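Long-range contacts in multi-copper Oxidase CueO (Ochrobactrum, PDB 6EVG), which is a bacterial laccase-like multi-copper oxidase that oxidises lignin model compounds and lignosulfonate, probably coupling this to the reduction of oxygen at its copper sites: residues 172-177 and 223-228; 201-206 and 294-299; 230-235 and 288-293; 261-266 and 463-468. All coordinates share one frame; numbering follows the deposited sequence.

Interaction 1 of 4, residues 172-177 and 223-228; sequences PLVLQD and RILNGA
Leu173, Leu175 and Ile224 pack on one face of a parallel strand pair in the middle cupredoxin-like domain, where 172-177 runs beside 223-226 with the segment axes 17° apart. Three straight backbone bonds join the pair: Leu173 N to Arg223 O, Leu225 N to Leu173 O, and Leu175 N to Leu225 O at 2.9 Å; a fourth, Gly227 N to Leu175 O, is more bent (147°) and ends the pairing. The tight spot is Leu175 CD1 against Ile224 CG2 at 3.7 Å, the two side chains crossing obliquely; beyond them Phe233 and Val235 of the facing sheet cover Leu175. Packing is looser on the other face, where Val174 CG1 and Leu225 CD2 lie side by side 4.1 Å apart, with Leu149 of strand 148-153 on both. Past Asn226 the second segment leaves the strand, and at the partly exposed Gly227 a side-chain bond joins the backbone one. Gln176 NE2 donates to Gly227 O, while its OE1 bonds to Tyr63. An alanine in place of Gln176 would probably leave Gly227 O and the Tyr63 hydroxyl without this amide partner. Asn226 OD1 closes an Asx turn by accepting from Ala228 N at 2.8 Å, nearly along the C=O axis.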
loop_
_atom_site.group_PDB
_atom_site.type_symbol
_atom_site.label_atom_id
_atom_site.label_comp_id
_atom_site.label_asym_id
_atom_site.label_seq_id
_atom_site.Cartn_x
_atom_site.Cartn_y
_atom_site.Cartn_z
ATOM N N PRO A 172 7.841 4.605 -10.365
ATOM C CA PRO A 172 7.289 3.908 -9.187
ATOM C C PRO A 172 8.367 3.064 -8.523
ATOM O O PRO A 172 9.175 2.428 -9.203
ATOM C CB PRO A 172 6.193 3.020 -9.791
ATOM C CG PRO A 172 6.740 2.679 -11.146
ATOM C CD PRO A 172 7.538 3.886 -11.608
ATOM N N LEU A 173 8.314 3.069 -7.168
ATOM C CA LEU A 173 9.239 2.277 -6.350
ATOM C C LEU A 173 8.416 1.457 -5.370
ATOM O O LEU A 173 7.817 2.006 -4.434
ATOM C CB LEU A 173 10.205 3.153 -5.544
ATOM C CG LEU A 173 11.062 4.141 -6.375
ATOM C CD1 LEU A 173 11.921 4.983 -5.383
ATOM C CD2 LEU A 173 11.933 3.452 -7.407
ATOM N N VAL A 174 8.434 0.144 -5.542
ATOM C CA VAL A 174 7.740 -0.774 -4.641
ATOM C C VAL A 174 8.807 -1.389 -3.728
ATOM O O VAL A 174 9.657 -2.189 -4.168
ATOM C CB VAL A 174 6.979 -1.884 -5.423
ATOM C CG1 VAL A 174 6.296 -2.803 -4.433
ATOM C CG2 VAL A 174 6.018 -1.255 -6.415
ATOM N N LEU A 175 8.736 -0.995 -2.459
ATOM C CA LEU A 175 9.721 -1.403 -1.456
ATOM C C LEU A 175 9.231 -2.681 -0.764
ATOM O O LEU A 175 8.093 -2.688 -0.242
ATOM C CB LEU A 175 9.908 -0.309 -0.413
ATOM C CG LEU A 175 10.172 1.111 -0.911
ATOM C CD1 LEU A 175 10.367 2.081 0.247
ATOM C CD2 LEU A 175 11.379 1.191 -1.867
ATOM N N GLN A 176 10.064 -3.719 -0.735
ATOM C CA GLN A 176 9.704 -4.981 -0.092
ATOM C C GLN A 176 10.940 -5.584 0.568
ATOM O O GLN A 176 12.059 -5.065 0.460
ATOM C CB GLN A 176 9.055 -5.965 -1.061
ATOM C CG GLN A 176 7.768 -5.469 -1.658
ATOM C CD GLN A 176 7.245 -6.355 -2.749
ATOM O OE1 GLN A 176 7.961 -6.644 -3.742
ATOM N NE2 GLN A 176 5.984 -6.799 -2.597
ATOM N N ASP A 177 10.749 -6.683 1.281
ATOM C CA ASP A 177 11.820 -7.455 1.847
ATOM C C ASP A 177 11.614 -8.944 1.649
ATOM O O ASP A 177 10.505 -9.396 1.348
ATOM C CB ASP A 177 12.097 -7.114 3.321
ATOM C CG ASP A 177 11.011 -7.426 4.325
ATOM O OD1 ASP A 177 9.859 -7.626 3.914
ATOM O OD2 ASP A 177 11.327 -7.441 5.574
ATOM N N ARG A 223 7.074 7.556 -6.983
ATOM C CA ARG A 223 5.791 7.120 -6.448
ATOM C C ARG A 223 6.100 5.874 -5.626
ATOM O O ARG A 223 6.367 4.798 -6.173
ATOM C CB ARG A 223 4.791 6.861 -7.541
ATOM C CG ARG A 223 4.539 8.063 -8.442
ATOM C CD ARG A 223 3.281 7.934 -9.217
ATOM N NE ARG A 223 3.156 8.852 -10.316
ATOM C CZ ARG A 223 2.002 9.369 -10.748
ATOM N NH1 ARG A 223 0.909 9.312 -9.984
ATOM N NH2 ARG A 223 1.975 9.912 -11.921
ATOM N N ILE A 224 6.135 6.028 -4.283
ATOM C CA ILE A 224 6.682 5.017 -3.385
ATOM C C ILE A 224 5.515 4.281 -2.689
ATOM O O ILE A 224 4.659 4.891 -2.090
ATOM C CB ILE A 224 7.600 5.631 -2.331
ATOM C CG1 ILE A 224 8.709 6.502 -3.016
ATOM C CG2 ILE A 224 8.230 4.513 -1.496
ATOM C CD1 ILE A 224 9.625 7.221 -2.024
ATOM N N LEU A 225 5.560 2.953 -2.815
ATOM C CA LEU A 225 4.623 2.047 -2.132
ATOM C C LEU A 225 5.453 1.110 -1.222
ATOM O O LEU A 225 6.452 0.535 -1.660
ATOM C CB LEU A 225 3.885 1.186 -3.166
ATOM C CG LEU A 225 3.134 -0.033 -2.592
ATOM C CD1 LEU A 225 1.951 0.321 -1.717
ATOM C CD2 LEU A 225 2.671 -0.900 -3.759
ATOM N N ASN A 226 4.988 0.923 0.037
ATOM C CA ASN A 226 5.503 -0.183 0.842
ATOM C C ASN A 226 4.614 -1.402 0.598
ATOM O O ASN A 226 3.456 -1.418 1.009
ATOM C CB ASN A 226 5.525 0.207 2.322
ATOM C CG ASN A 226 6.007 -0.928 3.174
ATOM O OD1 ASN A 226 6.063 -2.072 2.780
ATOM N ND2 ASN A 226 6.402 -0.582 4.430
ATOM N N GLY A 227 5.178 -2.374 -0.134
ATOM C CA GLY A 227 4.468 -3.592 -0.431
ATOM C C GLY A 227 4.902 -4.816 0.402
ATOM O O GLY A 227 4.594 -5.955 0.005
ATOM N N ALA A 228 5.602 -4.572 1.502
ATOM C CA ALA A 228 6.117 -5.663 2.327
ATOM C C ALA A 228 5.000 -6.258 3.221
ATOM O O ALA A 228 3.965 -5.633 3.441
ATOM C CB ALA A 228 7.219 -5.147 3.236
#

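Interaction 2 of 4, residues 201-206 and 294-299; sequences GNLIVN and DDLHLM
Leu203 CG stands anti to its carbonyl carbon (chi1 -53°), and chi2 (-173°) carries CD1 on to Leu296; Val205 CG1 stands anti to its backbone N (chi1 -175°). Leu203 CD1 reaches Leu296 CB at 3.7 Å, the two leucines crossing at about a right angle. Leu298 CD2 lies 3.9 Å from Leu203 CB and also touches Val205 CG2, so one methyl serves both residues of the opposing strand. Farther along, Val205 CG1 meets Met299 SD at 4.0 Å, again nearly perpendicular. The strands belong to the two facing sheets of a cupredoxin-like beta sandwich, and Phe233 and Val235 continue the apolar layer beneath Leu298. Leu298 and Met299 both face Leu284, a classic beta bulge in strand 295-303. No direct hydrogen bond joins the two segments. Instead, one water lies 2.7 Å from Leu203 O and 2.7 Å from Leu298 O, while a second water is 2.7 Å from His297 O and makes a weak, longer contact with Leu203 O. The contact thus belongs to the apolar inner layer of the sandwich, towards its margin at Leu296: direct contact is made by apolar side chains, and water can bridge the carbonyls of the two strands.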
loop_
_atom_site.group_PDB
_atom_site.type_symbol
_atom_site.label_atom_id
_atom_site.label_comp_id
_atom_site.label_asym_id
_atom_site.label_seq_id
_atom_site.Cartn_x
_atom_site.Cartn_y
_atom_site.Cartn_z
ATOM N N GLY A 201 15.934 -10.130 5.636
ATOM C CA GLY A 201 17.126 -9.245 5.552
ATOM C C GLY A 201 17.477 -8.795 4.169
ATOM O O GLY A 201 18.332 -7.925 4.011
ATOM N N ASN A 202 16.869 -9.377 3.131
ATOM C CA ASN A 202 17.192 -8.943 1.753
ATOM C C ASN A 202 16.168 -7.898 1.338
ATOM O O ASN A 202 14.986 -8.235 1.161
ATOM C CB ASN A 202 17.132 -10.131 0.806
ATOM C CG ASN A 202 18.058 -11.223 1.163
ATOM O OD1 ASN A 202 19.246 -11.149 0.920
ATOM N ND2 ASN A 202 17.530 -12.292 1.724
ATOM N N LEU A 203 16.580 -6.659 1.146
ATOM C CA LEU A 203 15.645 -5.610 0.704
ATOM C C LEU A 203 15.595 -5.581 -0.801
ATOM O O LEU A 203 16.630 -5.777 -1.439
ATOM C CB LEU A 203 16.070 -4.269 1.259
ATOM C CG LEU A 203 16.303 -4.175 2.767
ATOM C CD1 LEU A 203 16.548 -2.727 3.181
ATOM C CD2 LEU A 203 15.068 -4.704 3.551
ATOM N N ILE A 204 14.410 -5.326 -1.327
ATOM C CA ILE A 204 14.219 -5.274 -2.785
ATOM C C ILE A 204 13.409 -4.040 -3.173
ATOM O O ILE A 204 12.593 -3.539 -2.396
ATOM C CB ILE A 204 13.575 -6.570 -3.317
ATOM C CG1 ILE A 204 12.242 -6.869 -2.627
ATOM C CG2 ILE A 204 14.559 -7.724 -3.175
ATOM C CD1 ILE A 204 11.442 -7.977 -3.288
ATOM N N VAL A 205 13.666 -3.577 -4.401
ATOM C CA VAL A 205 12.883 -2.504 -5.028
ATOM C C VAL A 205 12.473 -2.988 -6.397
ATOM O O VAL A 205 13.288 -3.430 -7.199
ATOM C CB VAL A 205 13.643 -1.171 -5.098
ATOM C CG1 VAL A 205 12.745 -0.065 -5.644
ATOM C CG2 VAL A 205 14.247 -0.788 -3.736
ATOM N N ASN A 206 11.149 -2.942 -6.647
ATOM C CA ASN A 206 10.606 -3.448 -7.910
ATOM C C ASN A 206 11.121 -4.836 -8.230
ATOM O O ASN A 206 11.351 -5.182 -9.383
ATOM C CB ASN A 206 10.818 -2.459 -9.079
ATOM C CG ASN A 206 10.076 -1.160 -8.876
ATOM O OD1 ASN A 206 9.324 -0.996 -7.900
ATOM N ND2 ASN A 206 10.264 -0.212 -9.808
ATOM N N ASP A 294 20.915 0.868 12.103
ATOM C CA ASP A 294 21.812 1.257 11.018
ATOM C C ASP A 294 21.023 1.277 9.711
ATOM O O ASP A 294 20.216 0.400 9.402
ATOM C CB ASP A 294 22.944 0.227 10.857
ATOM C CG ASP A 294 23.870 0.124 12.013
ATOM O OD1 ASP A 294 24.751 0.969 12.184
ATOM O OD2 ASP A 294 23.839 -0.922 12.650
ATOM N N ASP A 295 21.326 2.272 8.899
ATOM C CA ASP A 295 20.756 2.328 7.541
ATOM C C ASP A 295 21.217 1.152 6.698
ATOM O O ASP A 295 22.394 0.759 6.691
ATOM C CB ASP A 295 21.135 3.653 6.867
ATOM C CG ASP A 295 20.187 4.787 7.163
ATOM O OD1 ASP A 295 18.980 4.552 7.148
ATOM O OD2 ASP A 295 20.657 5.994 7.277
ATOM N N LEU A 296 20.265 0.651 5.918
ATOM C CA LEU A 296 20.456 -0.398 4.927
ATOM C C LEU A 296 20.234 0.197 3.527
ATOM O O LEU A 296 19.370 1.053 3.337
ATOM C CB LEU A 296 19.455 -1.534 5.158
ATOM C CG LEU A 296 19.486 -2.199 6.522
ATOM C CD1 LEU A 296 18.373 -3.230 6.633
ATOM C CD2 LEU A 296 20.827 -2.809 6.802
ATOM N N HIS A 297 20.994 -0.308 2.563
ATOM C CA HIS A 297 20.888 0.133 1.177
ATOM C C HIS A 297 19.599 -0.424 0.522
ATOM O O HIS A 297 19.326 -1.634 0.598
ATOM C CB HIS A 297 22.085 -0.381 0.400
ATOM C CG HIS A 297 22.151 0.102 -1.003
ATOM N ND1 HIS A 297 22.609 1.350 -1.346
ATOM C CD2 HIS A 297 21.814 -0.519 -2.158
ATOM C CE1 HIS A 297 22.537 1.463 -2.671
ATOM N NE2 HIS A 297 22.074 0.343 -3.185
ATOM N N LEU A 298 18.853 0.460 -0.133
ATOM C CA LEU A 298 17.751 0.064 -1.000
ATOM C C LEU A 298 18.119 0.053 -2.471
ATOM O O LEU A 298 17.905 -0.922 -3.170
ATOM C CB LEU A 298 16.517 0.942 -0.771
ATOM C CG LEU A 298 15.738 0.613 0.522
ATOM C CD1 LEU A 298 14.817 1.750 0.889
ATOM C CD2 LEU A 298 14.882 -0.645 0.283
ATOM N N MET A 299 18.624 1.195 -2.985
ATOM C CA MET A 299 18.912 1.336 -4.396
ATOM C C MET A 299 19.786 2.555 -4.630
ATOM O O MET A 299 19.982 3.354 -3.691
ATOM C CB MET A 299 17.616 1.455 -5.222
ATOM C CG MET A 299 16.821 2.694 -4.909
ATOM S SD MET A 299 15.394 2.945 -5.974
ATOM C CE MET A 299 16.160 3.294 -7.522
HETATM O O HOH W 1 19.538 -3.956 -0.783
HETATM O O HOH W 2 17.665 -3.512 -2.504
#

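Interaction 3 of 4, residues 230-235 and 288-293; sequences ARNFHV and GDDSGG
Asp290 OD1 accepts from His234 NE2 at 2.8 Å, in a nearly straight bond that uses the anti lone pair of the oxygen. The acceptor lies in the imidazole plane, whereas the ring and carboxylate planes are 88° apart. At the other ring nitrogen, ND1 is hydrogen-bonded to Thr263 OG1, so both ends of the imidazole are engaged. Asn232 approaches the same carboxylate: its ND2 gives a bond to Asp290 OD2 at 3.1 Å, met on the syn side but 33° out of the carboxylate plane, and a weak one to OD1. A water 2.7 Å from Asp290 OD1 is also within hydrogen-bonding distance of Asn232 O and can bridge the two. The contact joins the start of strand 233-237 and the residues just before it to the loop linking strands 282-287 and 295-303, at one end of the beta sandwich of the middle cupredoxin-like domain. Arg231 NH1 donates to Gly288 O at 3.0 Å in a bent bond, from above the carbonyl plane. A second water accepts from Arg231 NH2 and donates to Gly288 O. The stronger partner of this guanidinium is Asp177, in a salt bridge to NE, which the bend at chi3 (-69°) puts in place, and NH2 also reaches Gly200 O. Within the loop, Asp289 OD1 takes the backbone N-H groups of Ser291, 2.8 Å away in an Asx turn, and Gly293 from opposite faces of the carboxylate plane.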
loop_
_atom_site.group_PDB
_atom_site.type_symbol
_atom_site.label_atom_id
_atom_site.label_comp_id
_atom_site.label_asym_id
_atom_site.label_seq_id
_atom_site.Cartn_x
_atom_site.Cartn_y
_atom_site.Cartn_z
ATOM N N ALA A 230 5.289 -6.712 6.422
ATOM C CA ALA A 230 5.337 -6.188 7.810
ATOM C C ALA A 230 6.318 -5.054 8.021
ATOM O O ALA A 230 6.052 -4.172 8.838
ATOM C CB ALA A 230 5.633 -7.295 8.805
ATOM N N ARG A 231 7.467 -5.097 7.363
ATOM C CA ARG A 231 8.535 -4.133 7.581
ATOM C C ARG A 231 8.045 -2.721 7.320
ATOM O O ARG A 231 7.428 -2.464 6.271
ATOM C CB ARG A 231 9.686 -4.431 6.650
ATOM C CG ARG A 231 10.869 -3.491 6.753
ATOM C CD ARG A 231 12.053 -3.923 5.920
ATOM N NE ARG A 231 12.697 -5.121 6.404
ATOM C CZ ARG A 231 13.709 -5.161 7.277
ATOM N NH1 ARG A 231 14.186 -4.028 7.789
ATOM N NH2 ARG A 231 14.251 -6.305 7.620
ATOM N N ASN A 232 8.401 -1.773 8.194
ATOM C CA ASN A 232 8.261 -0.346 7.944
ATOM C C ASN A 232 9.570 0.166 7.360
ATOM O O ASN A 232 10.672 -0.223 7.799
ATOM C CB ASN A 232 7.959 0.420 9.205
ATOM C CG ASN A 232 6.673 -0.030 9.851
ATOM O OD1 ASN A 232 5.648 -0.143 9.183
ATOM N ND2 ASN A 232 6.712 -0.290 11.166
ATOM N N PHE A 233 9.476 1.034 6.341
ATOM C CA PHE A 233 10.642 1.675 5.783
ATOM C C PHE A 233 10.722 3.090 6.301
ATOM O O PHE A 233 9.709 3.745 6.521
ATOM C CB PHE A 233 10.604 1.646 4.239
ATOM C CG PHE A 233 10.739 0.268 3.686
ATOM C CD1 PHE A 233 11.943 -0.345 3.521
ATOM C CD2 PHE A 233 9.589 -0.474 3.346
ATOM C CE1 PHE A 233 12.071 -1.626 3.027
ATOM C CE2 PHE A 233 9.702 -1.778 2.906
ATOM C CZ PHE A 233 10.926 -2.351 2.726
ATOM N N HIS A 234 11.969 3.594 6.485
ATOM C CA HIS A 234 12.185 4.939 6.997
ATOM C C HIS A 234 13.299 5.491 6.084
ATOM O O HIS A 234 14.488 5.282 6.387
ATOM C CB HIS A 234 12.596 4.914 8.474
ATOM C CG HIS A 234 11.682 4.145 9.361
ATOM N ND1 HIS A 234 10.483 4.648 9.836
ATOM C CD2 HIS A 234 11.804 2.893 9.850
ATOM C CE1 HIS A 234 9.906 3.710 10.592
ATOM N NE2 HIS A 234 10.698 2.641 10.623
ATOM N N VAL A 235 12.909 6.115 4.982
ATOM C CA VAL A 235 13.819 6.290 3.864
ATOM C C VAL A 235 14.417 7.673 3.786
ATOM O O VAL A 235 13.728 8.677 3.994
ATOM C CB VAL A 235 13.182 5.902 2.501
ATOM C CG1 VAL A 235 12.656 4.485 2.517
ATOM C CG2 VAL A 235 12.135 6.842 2.065
ATOM N N GLY A 288 17.046 0.066 9.448
ATOM C CA GLY A 288 16.810 -1.364 9.396
ATOM C C GLY A 288 15.784 -1.844 10.370
ATOM O O GLY A 288 15.449 -3.049 10.339
ATOM N N ASP A 289 15.329 -0.979 11.267
ATOM C CA ASP A 289 14.283 -1.357 12.254
ATOM C C ASP A 289 13.515 -0.094 12.617
ATOM O O ASP A 289 13.699 0.930 11.957
ATOM C CB ASP A 289 14.922 -2.062 13.432
ATOM C CG ASP A 289 15.916 -1.180 14.149
ATOM O OD1 ASP A 289 15.678 0.037 14.224
ATOM O OD2 ASP A 289 16.949 -1.684 14.649
ATOM N N ASP A 290 12.625 -0.191 13.600
ATOM C CA ASP A 290 11.776 0.914 14.016
ATOM C C ASP A 290 12.369 1.718 15.189
ATOM O O ASP A 290 11.674 2.574 15.759
ATOM C CB ASP A 290 10.374 0.399 14.358
ATOM C CG ASP A 290 9.634 -0.082 13.129
ATOM O OD1 ASP A 290 9.825 0.428 12.057
ATOM O OD2 ASP A 290 8.837 -1.019 13.233
ATOM N N SER A 291 13.642 1.447 15.506
ATOM C CA SER A 291 14.349 2.111 16.589
ATOM C C SER A 291 15.619 2.806 16.103
ATOM O O SER A 291 16.548 3.010 16.888
ATOM C CB SER A 291 14.703 1.066 17.679
ATOM O OG SER A 291 13.490 0.483 18.189
ATOM N N GLY A 292 15.669 3.227 14.840
ATOM C CA GLY A 292 16.820 4.011 14.369
ATOM C C GLY A 292 18.052 3.188 14.133
ATOM O O GLY A 292 19.138 3.744 14.103
ATOM N N GLY A 293 17.882 1.899 13.907
ATOM C CA GLY A 293 19.009 1.013 13.588
ATOM C C GLY A 293 19.717 1.414 12.293
ATOM O O GLY A 293 19.134 2.101 11.424
HETATM O O HOH W 3 16.666 -5.743 9.198
HETATM O O HOH W 4 11.285 -1.110 10.420
#

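Interaction 4 of 4, residues 261-266 and 463-468; sequences RLTISP and TALIDG. With EDO (1,2-ethanediol), chain D.
The touching parts of 261-266 and 463-468 run 125° apart, with Ser265 CA 6.1 Å from Leu465 CA and no hydrogen bond between the segments. Leu465 and Ser265 carry the largest shares. Leu465 CG stands anti to the backbone N (chi1 -172°), and chi2 (57°) sets the branch: CD1 lies 3.9 Å from Ser265 CB, while CD2 touches Thr263 CG2 at 4.0 Å. The Thr263 and Leu465 side chains cross at about a right angle. Ser265 OG rests 3.7 Å from Leu465 CB but bonds to Glu268, just as Thr263 OG1 turns to His234. An alanine at Leu465 would probably open a gap beside Ser265 and leave the Thr263 methyl without its apolar neighbour. Farther on, Thr463 CG2 sits 3.4 Å from Pro266 O, and its OG1 bonds to His93. A 1,2-ethanediol, probably from the crystallisation liquor, is bonded by Leu465 at both ends: Leu465 N donates to its O1 at 2.9 Å, and its O2 donates to Leu465 O; Glu268 binds it as well. Strand 463-466 is an edge of its sheet beside strand 434-438, whose first residue is the copper ligand His434. Where the middle and C-terminal cupredoxin-like domains meet here, only van der Waals contacts form between the two segments, while Thr463 N to Asp249 adds a polar tie beside them.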
loop_
_atom_site.group_PDB
_atom_site.type_symbol
_atom_site.label_atom_id
_atom_site.label_comp_id
_atom_site.label_asym_id
_atom_site.label_seq_id
_atom_site.Cartn_x
_atom_site.Cartn_y
_atom_site.Cartn_z
ATOM N N ARG A 261 13.664 12.445 5.990
ATOM C CA ARG A 261 13.517 10.988 6.105
ATOM C C ARG A 261 11.999 10.755 6.167
ATOM O O ARG A 261 11.286 11.547 6.751
ATOM C CB ARG A 261 14.240 10.409 7.312
ATOM C CG ARG A 261 14.226 8.866 7.293
ATOM C CD ARG A 261 14.936 8.273 8.419
ATOM N NE ARG A 261 16.387 8.491 8.404
ATOM C CZ ARG A 261 17.292 7.569 8.048
ATOM N NH1 ARG A 261 16.930 6.448 7.436
ATOM N NH2 ARG A 261 18.578 7.773 8.298
ATOM N N LEU A 262 11.529 9.750 5.460
ATOM C CA LEU A 262 10.095 9.485 5.272
ATOM C C LEU A 262 9.725 8.071 5.720
ATOM O O LEU A 262 10.289 7.111 5.243
ATOM C CB LEU A 262 9.762 9.664 3.798
ATOM C CG LEU A 262 8.317 9.279 3.382
ATOM C CD1 LEU A 262 7.297 10.210 4.036
ATOM C CD2 LEU A 262 8.215 9.398 1.876
ATOM N N THR A 263 8.794 7.972 6.680
ATOM C CA THR A 263 8.311 6.648 7.107
ATOM C C THR A 263 7.174 6.183 6.203
ATOM O O THR A 263 6.236 6.975 5.958
ATOM C CB THR A 263 7.862 6.660 8.565
ATOM O OG1 THR A 263 9.028 6.923 9.386
ATOM C CG2 THR A 263 7.193 5.379 8.991
ATOM N N ILE A 264 7.227 4.945 5.750
ATOM C CA ILE A 264 6.179 4.341 4.938
ATOM C C ILE A 264 5.919 2.962 5.484
ATOM O O ILE A 264 6.800 2.098 5.490
ATOM C CB ILE A 264 6.543 4.296 3.442
ATOM C CG1 ILE A 264 7.190 5.572 2.926
ATOM C CG2 ILE A 264 5.327 3.937 2.609
ATOM C CD1 ILE A 264 7.728 5.550 1.604
ATOM N N SER A 265 4.668 2.727 5.941
ATOM C CA SER A 265 4.270 1.421 6.465
ATOM C C SER A 265 3.537 0.628 5.383
ATOM O O SER A 265 3.114 1.220 4.365
ATOM C CB SER A 265 3.419 1.608 7.746
ATOM O OG SER A 265 2.159 2.166 7.504
ATOM N N PRO A 266 3.362 -0.679 5.589
ATOM C CA PRO A 266 2.728 -1.502 4.546
ATOM C C PRO A 266 1.377 -0.968 4.117
ATOM O O PRO A 266 0.495 -0.753 4.951
ATOM C CB PRO A 266 2.648 -2.882 5.206
ATOM C CG PRO A 266 3.865 -2.904 6.117
ATOM C CD PRO A 266 3.910 -1.504 6.676
ATOM N N THR A 463 -4.458 4.362 4.669
ATOM C CA THR A 463 -3.610 3.487 5.427
ATOM C C THR A 463 -2.741 4.432 6.303
ATOM O O THR A 463 -2.262 5.429 5.785
ATOM C CB THR A 463 -2.730 2.599 4.540
ATOM O OG1 THR A 463 -3.596 1.910 3.597
ATOM C CG2 THR A 463 -1.950 1.611 5.308
ATOM N N ALA A 464 -2.552 4.111 7.580
ATOM C CA ALA A 464 -1.745 4.970 8.475
ATOM C C ALA A 464 -1.071 4.162 9.530
ATOM O O ALA A 464 -1.701 3.262 10.107
ATOM C CB ALA A 464 -2.583 6.020 9.116
ATOM N N LEU A 465 0.172 4.495 9.852
ATOM C CA LEU A 465 0.893 3.805 10.899
ATOM C C LEU A 465 0.490 4.391 12.263
ATOM O O LEU A 465 0.682 5.576 12.523
ATOM C CB LEU A 465 2.411 3.919 10.702
ATOM C CG LEU A 465 3.272 3.074 11.625
ATOM C CD1 LEU A 465 2.978 1.572 11.573
ATOM C CD2 LEU A 465 4.749 3.356 11.381
ATOM N N ILE A 466 -0.052 3.532 13.121
ATOM C CA ILE A 466 -0.499 3.874 14.490
ATOM C C ILE A 466 0.582 3.425 15.415
ATOM O O ILE A 466 1.006 2.290 15.439
ATOM C CB ILE A 466 -1.841 3.243 14.806
ATOM C CG1 ILE A 466 -2.841 3.363 13.657
ATOM C CG2 ILE A 466 -2.385 3.829 16.110
ATOM C CD1 ILE A 466 -3.130 4.730 13.153
ATOM N N ASP A 467 1.051 4.342 16.292
ATOM C CA ASP A 467 2.147 4.052 17.219
ATOM C C ASP A 467 1.857 4.783 18.506
ATOM O O ASP A 467 2.415 5.851 18.781
ATOM C CB ASP A 467 3.499 4.491 16.634
ATOM C CG ASP A 467 4.706 4.069 17.487
ATOM O OD1 ASP A 467 4.548 3.275 18.432
ATOM O OD2 ASP A 467 5.819 4.568 17.163
ATOM N N GLY A 468 1.069 4.161 19.371
ATOM C CA GLY A 468 0.590 4.722 20.624
ATOM C C GLY A 468 -0.891 5.021 20.457
ATOM O O GLY A 468 -1.742 4.134 20.603
HETATM C C1 EDO D . 1.125 8.263 8.953
HETATM O O1 EDO D . 0.842 6.937 8.516
HETATM C C2 EDO D . 0.909 8.361 10.444
HETATM O O2 EDO D . 1.844 7.573 11.198
#

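In the fold
Interactions 1, 2 and 3 lie within the middle cupredoxin-like domain, whereas interaction 4 joins it to the C-terminal one. Interaction 1 pairs neighbouring strands of one sheet, interaction 2 spans from that sheet to the facing one, and interaction 3 holds a loop at the end of the facing sheet. Their centres are 10 to 18 Å apart, with interactions 3 and 4 the closest. Along the chain, interaction 3 is nested within the loop closed by interaction 2, while interaction 4 follows interaction 1 in series and crosses interactions 2 and 3. Asp177 to Arg231, His234 to Thr263 and Asp295 to Arg261 link them within the middle domain, and Ser265 against Leu465 carries on to the domain with the copper site.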